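Local coordinates for endo-b-1,4-glucanase (Nasutitermes takasagoensis, PDB 1KS8), which probably hydrolyses internal beta-1,4-glucosidic linkages in cellulose and related beta-glucans, as a family 9 glycosyl hydrolase, at residues A[210-215]-A[240-245]. Sequence-based numbering, arbitrary orientation.
Sequences DYRDEL and DEFGLQ
The start of helix 212-226 meets the Schellman-terminated end of helix 229-241 where R212 lies over the ring of F242. R212 CB sits over one ring face, 3.7 Å from the F242 centroid, a CH-pi contact. From there the R212 chain runs extended from CG to NE, crossing F242 at about a right angle, with CD 3.7 Å from F242 CD2. Guanidinium and ring planes stand 74° apart, and the long cation-pi term is at most weak. At the ring edge, L215 CD1 approaches F242 CE1 at 4.3 Å; L244 makes a separate contact, its CD2 4.3 Å from D213 CA. With an alanine in place of F242, R212 CB and CD and L215 CD1 would probably lose the surface they pack on. R212 NH1 also salt-bridges D210 OD2 (2.9 Å), which accepts the R212 backbone N-H from the opposite face of the carboxylate plane (OD2 to N 3.2 Å), a capping bond. D210, D213 and E214 are calcium ligands, although no metal is bound here; K256 forms a salt bridge with E214. G243, with positive phi, is the C-prime residue of the Schellman motif. The packing joins consecutive helices of the (alpha/alpha)6 fold beside the calcium site.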
loop_
_atom_site.group_PDB
_atom_site.type_symbol
_atom_site.label_atom_id
_atom_site.label_comp_id
_atom_site.label_asym_id
_atom_site.label_seq_id
_atom_site.Cartn_x
_atom_site.Cartn_y
_atom_site.Cartn_z
ATOM N N ASP A 210 9.431 14.564 1.811
ATOM C CA ASP A 210 9.725 15.563 0.791
ATOM C C ASP A 210 8.748 15.272 -0.342
ATOM O O ASP A 210 8.959 14.357 -1.137
ATOM C CB ASP A 210 11.172 15.434 0.312
ATOM C CG ASP A 210 11.587 16.572 -0.602
ATOM O OD1 ASP A 210 12.802 16.858 -0.679
ATOM O OD2 ASP A 210 10.705 17.173 -1.252
ATOM N N TYR A 211 7.675 16.054 -0.396
ATOM C CA TYR A 211 6.620 15.869 -1.388
ATOM C C TYR A 211 7.031 15.920 -2.852
ATOM O O TYR A 211 6.280 15.482 -3.722
ATOM C CB TYR A 211 5.500 16.891 -1.149
ATOM C CG TYR A 211 5.869 18.329 -1.464
ATOM C CD1 TYR A 211 6.030 18.759 -2.783
ATOM C CD2 TYR A 211 6.053 19.259 -0.443
ATOM C CE1 TYR A 211 6.364 20.081 -3.076
ATOM C CE2 TYR A 211 6.385 20.582 -0.724
ATOM C CZ TYR A 211 6.539 20.984 -2.041
ATOM O OH TYR A 211 6.863 22.293 -2.322
ATOM N N ARG A 212 8.217 16.445 -3.131
ATOM C CA ARG A 212 8.675 16.576 -4.509
ATOM C C ARG A 212 8.706 15.297 -5.347
ATOM O O ARG A 212 8.407 15.337 -6.541
ATOM C CB ARG A 212 10.037 17.271 -4.521
ATOM C CG ARG A 212 9.950 18.690 -3.976
ATOM C CD ARG A 212 11.308 19.353 -3.822
ATOM N NE ARG A 212 11.174 20.703 -3.277
ATOM C CZ ARG A 212 10.675 20.981 -2.074
ATOM N NH1 ARG A 212 10.263 20.002 -1.281
ATOM N NH2 ARG A 212 10.579 22.240 -1.668
ATOM N N ASP A 213 9.047 14.162 -4.745
ATOM C CA ASP A 213 9.080 12.922 -5.516
ATOM C C ASP A 213 7.677 12.514 -5.969
ATOM O O ASP A 213 7.516 11.853 -6.995
ATOM C CB ASP A 213 9.736 11.793 -4.706
ATOM C CG ASP A 213 8.982 11.463 -3.437
ATOM O OD1 ASP A 213 8.615 12.398 -2.701
ATOM O OD2 ASP A 213 8.771 10.261 -3.164
ATOM N N GLU A 214 6.664 12.927 -5.210
ATOM C CA GLU A 214 5.277 12.614 -5.544
ATOM C C GLU A 214 4.824 13.302 -6.827
ATOM O O GLU A 214 4.033 12.751 -7.592
ATOM C CB GLU A 214 4.345 13.027 -4.403
ATOM C CG GLU A 214 4.444 12.157 -3.165
ATOM C CD GLU A 214 4.147 10.706 -3.463
ATOM O OE1 GLU A 214 3.209 10.444 -4.247
ATOM O OE2 GLU A 214 4.844 9.829 -2.911
ATOM N N LEU A 215 5.311 14.517 -7.054
ATOM C CA LEU A 215 4.944 15.254 -8.257
ATOM C C LEU A 215 5.482 14.538 -9.496
ATOM O O LEU A 215 4.804 14.447 -10.518
ATOM C CB LEU A 215 5.488 16.686 -8.188
ATOM C CG LEU A 215 4.834 17.575 -7.124
ATOM C CD1 LEU A 215 5.540 18.923 -7.068
ATOM C CD2 LEU A 215 3.357 17.755 -7.448
ATOM N N ASP A 240 14.827 16.308 -12.812
ATOM C CA ASP A 240 16.123 16.972 -12.891
ATOM C C ASP A 240 16.195 18.157 -11.934
ATOM O O ASP A 240 17.190 18.338 -11.237
ATOM C CB ASP A 240 16.398 17.460 -14.318
ATOM C CG ASP A 240 16.517 16.324 -15.313
ATOM O OD1 ASP A 240 16.927 15.216 -14.909
ATOM O OD2 ASP A 240 16.217 16.544 -16.506
ATOM N N GLU A 241 15.134 18.960 -11.903
ATOM C CA GLU A 241 15.082 20.131 -11.032
ATOM C C GLU A 241 15.298 19.744 -9.573
ATOM O O GLU A 241 16.085 20.369 -8.858
ATOM C CB GLU A 241 13.726 20.831 -11.162
ATOM C CG GLU A 241 13.644 22.164 -10.426
ATOM C CD GLU A 241 12.226 22.697 -10.313
ATOM O OE1 GLU A 241 11.468 22.605 -11.302
ATOM O OE2 GLU A 241 11.873 23.221 -9.236
ATOM N N PHE A 242 14.592 18.706 -9.142
ATOM C CA PHE A 242 14.670 18.224 -7.769
ATOM C C PHE A 242 15.886 17.331 -7.521
ATOM O O PHE A 242 16.192 16.992 -6.378
ATOM C CB PHE A 242 13.385 17.463 -7.425
ATOM C CG PHE A 242 12.128 18.288 -7.553
ATOM C CD1 PHE A 242 10.898 17.668 -7.755
ATOM C CD2 PHE A 242 12.168 19.675 -7.448
ATOM C CE1 PHE A 242 9.725 18.418 -7.849
ATOM C CE2 PHE A 242 11.000 20.434 -7.541
ATOM C CZ PHE A 242 9.778 19.804 -7.741
ATOM N N GLY A 243 16.574 16.949 -8.594
ATOM C CA GLY A 243 17.748 16.101 -8.467
ATOM C C GLY A 243 17.473 14.748 -7.834
ATOM O O GLY A 243 18.239 14.284 -6.989
ATOM N N LEU A 244 16.385 14.105 -8.248
ATOM C CA LEU A 244 16.016 12.802 -7.703
ATOM C C LEU A 244 17.081 11.721 -7.861
ATOM O O LEU A 244 17.100 10.755 -7.100
ATOM C CB LEU A 244 14.709 12.315 -8.334
ATOM C CG LEU A 244 13.411 12.679 -7.607
ATOM C CD1 LEU A 244 13.293 14.184 -7.469
ATOM C CD2 LEU A 244 12.228 12.114 -8.375
ATOM N N GLN A 245 17.964 11.872 -8.842
ATOM C CA GLN A 245 19.009 10.878 -9.052
ATOM C C GLN A 245 19.913 10.760 -7.826
ATOM O O GLN A 245 20.568 9.737 -7.627
ATOM C CB GLN A 245 19.861 11.237 -10.273
ATOM C CG GLN A 245 20.571 12.577 -10.166
ATOM C CD GLN A 245 19.794 13.706 -10.811
ATOM O OE1 GLN A 245 18.600 13.881 -10.563
ATOM N NE2 GLN A 245 20.473 14.485 -11.646
#